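Local coordinates for single-stranded DNA-binding protein (Mycobacterium smegmatis, PDB 5GQO), which probably binds single-stranded DNA through an OB fold, as the second, paralogous SSB of its organism, and assembles as a tetramer, at residues F43-S55 against L72-V86. Sequence-based numbering, arbitrary orientation.
Sequences FGDQELYKFRVAS and LYVTVNCWGNLARGV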
loop_
_atom_site.group_PDB
_atom_site.type_symbol
_atom_site.label_atom_id
_atom_site.label_comp_id
_atom_site.label_asym_id
_atom_site.label_seq_id
_atom_site.Cartn_x
_atom_site.Cartn_y
_atom_site.Cartn_z
ATOM N N PHE B 43 2.534 17.018 25.398
ATOM C CA PHE B 43 2.686 18.393 24.869
ATOM C C PHE B 43 1.395 19.190 25.028
ATOM O O PHE B 43 0.517 19.099 24.181
ATOM C CB PHE B 43 3.112 18.358 23.402
ATOM C CG PHE B 43 4.377 17.600 23.171
ATOM C CD1 PHE B 43 5.585 18.123 23.600
ATOM C CD2 PHE B 43 4.360 16.351 22.546
ATOM C CE1 PHE B 43 6.773 17.427 23.411
ATOM C CE2 PHE B 43 5.539 15.651 22.342
ATOM C CZ PHE B 43 6.753 16.186 22.783
ATOM N N GLY B 44 1.291 19.964 26.119
ATOM C CA GLY B 44 -0.001 20.417 26.595
ATOM C C GLY B 44 -1.035 19.297 26.447
ATOM O O GLY B 44 -0.909 18.220 27.036
ATOM N N ASP B 45 -2.043 19.571 25.623
ATOM C CA ASP B 45 -3.204 18.693 25.375
ATOM C C ASP B 45 -2.839 17.310 24.843
ATOM O O ASP B 45 -3.457 16.309 25.212
ATOM C CB ASP B 45 -4.083 19.360 24.303
ATOM C CG ASP B 45 -5.525 19.108 24.491
ATOM O OD1 ASP B 45 -5.816 18.117 25.170
ATOM O OD2 ASP B 45 -6.362 19.891 23.950
ATOM N N GLN B 46 -1.814 17.292 23.985
ATOM C CA GLN B 46 -1.521 16.185 23.075
ATOM C C GLN B 46 -0.585 15.135 23.652
ATOM O O GLN B 46 0.266 15.430 24.463
ATOM C CB GLN B 46 -0.858 16.712 21.802
ATOM C CG GLN B 46 -1.774 16.859 20.613
ATOM C CD GLN B 46 -1.784 15.563 19.835
ATOM O OE1 GLN B 46 -2.243 14.512 20.328
ATOM N NE2 GLN B 46 -1.241 15.612 18.630
ATOM N N GLU B 47 -0.703 13.921 23.154
ATOM C CA GLU B 47 0.096 12.814 23.661
ATOM C C GLU B 47 0.742 12.066 22.508
ATOM O O GLU B 47 0.084 11.792 21.501
ATOM C CB GLU B 47 -0.826 11.861 24.393
ATOM C CG GLU B 47 -0.179 11.027 25.505
ATOM C CD GLU B 47 -1.203 10.105 26.175
ATOM O OE1 GLU B 47 -2.318 10.591 26.464
ATOM O OE2 GLU B 47 -0.933 8.892 26.365
ATOM N N LEU B 48 2.009 11.727 22.676
ATOM C CA LEU B 48 2.720 10.911 21.739
ATOM C C LEU B 48 3.107 9.602 22.416
ATOM O O LEU B 48 3.619 9.611 23.541
ATOM C CB LEU B 48 4.009 11.601 21.294
ATOM C CG LEU B 48 4.965 10.761 20.414
ATOM C CD1 LEU B 48 4.281 10.400 19.107
ATOM C CD2 LEU B 48 6.251 11.509 20.164
ATOM N N TYR B 49 2.947 8.502 21.686
ATOM C CA TYR B 49 3.424 7.217 22.123
ATOM C C TYR B 49 4.133 6.601 20.969
ATOM O O TYR B 49 3.580 6.400 19.896
ATOM C CB TYR B 49 2.243 6.389 22.510
ATOM C CG TYR B 49 2.549 5.227 23.392
ATOM C CD1 TYR B 49 2.987 5.422 24.690
ATOM C CD2 TYR B 49 2.339 3.919 22.954
ATOM C CE1 TYR B 49 3.238 4.343 25.517
ATOM C CE2 TYR B 49 2.579 2.843 23.766
ATOM C CZ TYR B 49 3.032 3.057 25.047
ATOM O OH TYR B 49 3.260 1.993 25.878
ATOM N N LYS B 50 5.394 6.308 21.172
ATOM C CA LYS B 50 6.211 5.923 20.090
ATOM C C LYS B 50 7.087 4.739 20.424
ATOM O O LYS B 50 7.463 4.514 21.570
ATOM C CB LYS B 50 7.048 7.101 19.665
ATOM C CG LYS B 50 8.038 7.597 20.669
ATOM C CD LYS B 50 9.062 8.487 19.991
ATOM C CE LYS B 50 10.256 7.702 19.461
ATOM N NZ LYS B 50 11.230 8.556 18.713
ATOM N N PHE B 51 7.434 3.976 19.404
ATOM C CA PHE B 51 8.096 2.713 19.633
ATOM C C PHE B 51 8.657 2.229 18.354
ATOM O O PHE B 51 8.378 2.767 17.275
ATOM C CB PHE B 51 7.086 1.701 20.244
ATOM C CG PHE B 51 5.758 1.604 19.516
ATOM C CD1 PHE B 51 5.615 0.743 18.483
ATOM C CD2 PHE B 51 4.689 2.376 19.857
ATOM C CE1 PHE B 51 4.420 0.645 17.763
ATOM C CE2 PHE B 51 3.468 2.268 19.171
ATOM C CZ PHE B 51 3.347 1.417 18.104
ATOM N N ARG B 52 9.445 1.177 18.446
ATOM C CA ARG B 52 10.135 0.647 17.279
ATOM C C ARG B 52 9.468 -0.654 16.846
ATOM O O ARG B 52 9.033 -1.435 17.688
ATOM C CB ARG B 52 11.539 0.381 17.739
ATOM C CG ARG B 52 12.609 0.409 16.678
ATOM C CD ARG B 52 13.501 1.596 16.869
ATOM N NE ARG B 52 13.682 2.194 15.568
ATOM C CZ ARG B 52 14.469 1.682 14.633
ATOM N NH1 ARG B 52 14.574 2.302 13.456
ATOM N NH2 ARG B 52 15.165 0.565 14.880
ATOM N N VAL B 53 9.350 -0.864 15.534
ATOM C CA VAL B 53 8.715 -2.068 14.979
ATOM C C VAL B 53 9.675 -2.777 14.026
ATOM O O VAL B 53 10.328 -2.128 13.207
ATOM C CB VAL B 53 7.396 -1.789 14.226
ATOM C CG1 VAL B 53 6.848 -3.084 13.604
ATOM C CG2 VAL B 53 6.360 -1.231 15.172
ATOM N N ALA B 54 9.733 -4.102 14.169
ATOM C CA ALA B 54 10.463 -4.982 13.261
ATOM C C ALA B 54 9.463 -5.795 12.494
ATOM O O ALA B 54 8.480 -6.331 13.051
ATOM C CB ALA B 54 11.341 -5.917 14.030
ATOM N N SER B 55 9.690 -5.888 11.198
ATOM C CA SER B 55 8.815 -6.689 10.392
ATOM C C SER B 55 9.222 -8.137 10.293
ATOM O O SER B 55 10.376 -8.454 9.991
ATOM C CB SER B 55 8.709 -6.164 9.002
ATOM O OG SER B 55 7.370 -6.413 8.614
ATOM N N LEU B 72 12.889 -5.147 8.221
ATOM C CA LEU B 72 12.520 -3.765 8.198
ATOM C C LEU B 72 12.304 -3.273 9.633
ATOM O O LEU B 72 11.512 -3.865 10.374
ATOM C CB LEU B 72 11.244 -3.560 7.377
ATOM C CG LEU B 72 10.778 -2.108 7.337
ATOM C CD1 LEU B 72 11.751 -1.199 6.563
ATOM C CD2 LEU B 72 9.397 -2.064 6.719
ATOM N N TYR B 73 13.021 -2.209 10.008
ATOM C CA TYR B 73 12.918 -1.562 11.318
ATOM C C TYR B 73 12.419 -0.149 11.098
ATOM O O TYR B 73 12.969 0.560 10.256
ATOM C CB TYR B 73 14.291 -1.512 11.989
ATOM C CG TYR B 73 14.841 -2.890 12.208
ATOM C CD1 TYR B 73 14.387 -3.689 13.277
ATOM C CD2 TYR B 73 15.784 -3.428 11.331
ATOM C CE1 TYR B 73 14.851 -4.978 13.455
ATOM C CE2 TYR B 73 16.261 -4.719 11.507
ATOM C CZ TYR B 73 15.787 -5.492 12.567
ATOM O OH TYR B 73 16.277 -6.762 12.741
ATOM N N VAL B 74 11.370 0.253 11.811
ATOM C CA VAL B 74 10.869 1.637 11.739
ATOM C C VAL B 74 10.360 2.137 13.069
ATOM O O VAL B 74 9.907 1.376 13.873
ATOM C CB VAL B 74 9.680 1.834 10.752
ATOM C CG1 VAL B 74 10.152 1.704 9.313
ATOM C CG2 VAL B 74 8.521 0.899 11.020
ATOM N N THR B 75 10.415 3.444 13.265
ATOM C CA THR B 75 9.871 4.069 14.455
ATOM C C THR B 75 8.421 4.420 14.108
ATOM O O THR B 75 8.167 4.942 13.043
ATOM C CB THR B 75 10.710 5.320 14.793
ATOM O OG1 THR B 75 12.047 4.924 15.088
ATOM C CG2 THR B 75 10.140 6.091 15.954
ATOM N N VAL B 76 7.493 4.119 14.996
ATOM C CA VAL B 76 6.078 4.421 14.806
ATOM C C VAL B 76 5.684 5.478 15.821
ATOM O O VAL B 76 6.068 5.372 16.978
ATOM C CB VAL B 76 5.218 3.191 15.078
ATOM C CG1 VAL B 76 3.780 3.502 14.807
ATOM C CG2 VAL B 76 5.671 2.037 14.213
ATOM N N ASN B 77 4.899 6.464 15.406
ATOM C CA ASN B 77 4.457 7.514 16.282
ATOM C C ASN B 77 2.951 7.489 16.339
ATOM O O ASN B 77 2.313 7.672 15.330
ATOM C CB ASN B 77 4.830 8.864 15.730
ATOM C CG ASN B 77 6.301 9.077 15.627
ATOM O OD1 ASN B 77 7.069 8.713 16.498
ATOM N ND2 ASN B 77 6.707 9.710 14.551
ATOM N N CYS B 78 2.380 7.315 17.526
ATOM C CA CYS B 78 0.959 7.413 17.693
ATOM C C CYS B 78 0.584 8.660 18.519
ATOM O O CYS B 78 1.265 9.031 19.471
ATOM C CB CYS B 78 0.482 6.170 18.408
ATOM S SG CYS B 78 1.061 4.644 17.685
ATOM N N TRP B 79 -0.517 9.284 18.152
ATOM C CA TRP B 79 -0.943 10.539 18.729
ATOM C C TRP B 79 -2.384 10.399 19.144
ATOM O O TRP B 79 -3.132 9.605 18.580
ATOM C CB TRP B 79 -0.869 11.678 17.674
ATOM C CG TRP B 79 0.509 12.025 17.201
ATOM C CD1 TRP B 79 1.137 11.567 16.088
ATOM C CD2 TRP B 79 1.419 12.922 17.830
ATOM N NE1 TRP B 79 2.408 12.094 16.006
ATOM C CE2 TRP B 79 2.595 12.933 17.071
ATOM C CE3 TRP B 79 1.353 13.724 18.972
ATOM C CZ2 TRP B 79 3.695 13.719 17.422
ATOM C CZ3 TRP B 79 2.458 14.490 19.332
ATOM C CH2 TRP B 79 3.598 14.494 18.553
ATOM N N GLY B 80 -2.804 11.194 20.107
ATOM C CA GLY B 80 -4.236 11.322 20.378
ATOM C C GLY B 80 -4.857 10.068 20.942
ATOM O O GLY B 80 -4.243 9.335 21.755
ATOM N N ASN B 81 -6.069 9.800 20.491
ATOM C CA ASN B 81 -6.735 8.585 20.852
ATOM C C ASN B 81 -5.934 7.300 20.502
ATOM O O ASN B 81 -6.059 6.280 21.199
ATOM C CB ASN B 81 -8.087 8.587 20.171
ATOM C CG ASN B 81 -9.064 9.521 20.859
ATOM O OD1 ASN B 81 -9.067 9.652 22.087
ATOM N ND2 ASN B 81 -9.900 10.161 20.084
ATOM N N LEU B 82 -5.135 7.366 19.431
ATOM C CA LEU B 82 -4.363 6.244 19.020
ATOM C C LEU B 82 -3.252 6.009 20.016
ATOM O O LEU B 82 -2.954 4.872 20.349
ATOM C CB LEU B 82 -3.808 6.424 17.606
ATOM C CG LEU B 82 -2.982 5.249 17.084
ATOM C CD1 LEU B 82 -3.804 3.983 17.056
ATOM C CD2 LEU B 82 -2.487 5.554 15.675
ATOM N N ALA B 83 -2.648 7.068 20.520
ATOM C CA ALA B 83 -1.640 6.915 21.577
ATOM C C ALA B 83 -2.242 6.259 22.815
ATOM O O ALA B 83 -1.601 5.449 23.471
ATOM C CB ALA B 83 -1.081 8.262 21.942
ATOM N N ARG B 84 -3.468 6.640 23.138
ATOM C CA ARG B 84 -4.158 6.075 24.301
ATOM C C ARG B 84 -4.482 4.594 24.149
ATOM O O ARG B 84 -4.087 3.788 24.995
ATOM C CB ARG B 84 -5.386 6.913 24.703
ATOM C CG ARG B 84 -4.976 8.103 25.590
ATOM C CD ARG B 84 -6.125 8.959 26.119
ATOM N NE ARG B 84 -6.744 9.790 25.075
ATOM C CZ ARG B 84 -6.170 10.864 24.512
ATOM N NH1 ARG B 84 -4.948 11.281 24.862
ATOM N NH2 ARG B 84 -6.838 11.541 23.581
ATOM N N GLY B 85 -5.165 4.229 23.070
ATOM C CA GLY B 85 -5.452 2.823 22.775
ATOM C C GLY B 85 -4.207 1.964 22.797
ATOM O O GLY B 85 -4.206 0.860 23.357
ATOM N N VAL B 86 -3.133 2.461 22.189
ATOM C CA VAL B 86 -1.942 1.651 22.047
ATOM C C VAL B 86 -1.252 1.473 23.376
ATOM O O VAL B 86 -0.755 0.374 23.664
ATOM C CB VAL B 86 -0.979 2.165 20.952
ATOM C CG1 VAL B 86 0.324 1.398 20.994
ATOM C CG2 VAL B 86 -1.611 1.992 19.567
#
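Tyr49, Phe51 and Val53 pair with Cys78, Val76 and Val74 in two antiparallel strands, 46-55 and 73-79, of the OB fold, whose barrel is capped at this end by the helix that follows strand 73-79. Backbone hydrogen bonds run in both directions within each of these three pairs; the one from Val76 N to Phe51 O (2.8 Å) is almost straight. Ser55 N to Leu72 O extends the ladder at one end, and a longer bond from Gly80 N to Glu47 O (3.3 Å) carries it on past the last pair, Leu48 with Trp79.

Rings and small apolar side chains pack on the face that carries Tyr49, Phe51, Val74 and Val76. The Phe51 ring, placed with CG between the backbone N and carbonyl carbon (chi1 49°), lies with one face against Val76 CB, while CE2 meets both Cys78 SG (3.7 Å) and Val86 CG1. That same Val86 methyl reaches the edge of the Tyr49 ring, tying the helix to the sheet. Pro38 of strand 33-43, which binds calcium in a crystal structure of this protein although none is bound to this chain, touches both rings.

On the other face Leu48 CD1 sits over the six-membered ring of Trp79, 3.9 Å from its centroid, in a CH-pi contact. The Gln46 amide brings NE2 to within 3.2 Å of Trp79 CE3, its plane 45° from the indole.

Two polar links involve arginines. Glu47 OE1 forms a salt bridge with Arg84 NH1 (3.2 Å), met from above the carboxylate plane, and OE2 a second one with Arg40. Farther along, Arg52 NE donates an almost straight hydrogen bond to Thr75 OG1, 3.2 Å away and in the guanidinium plane.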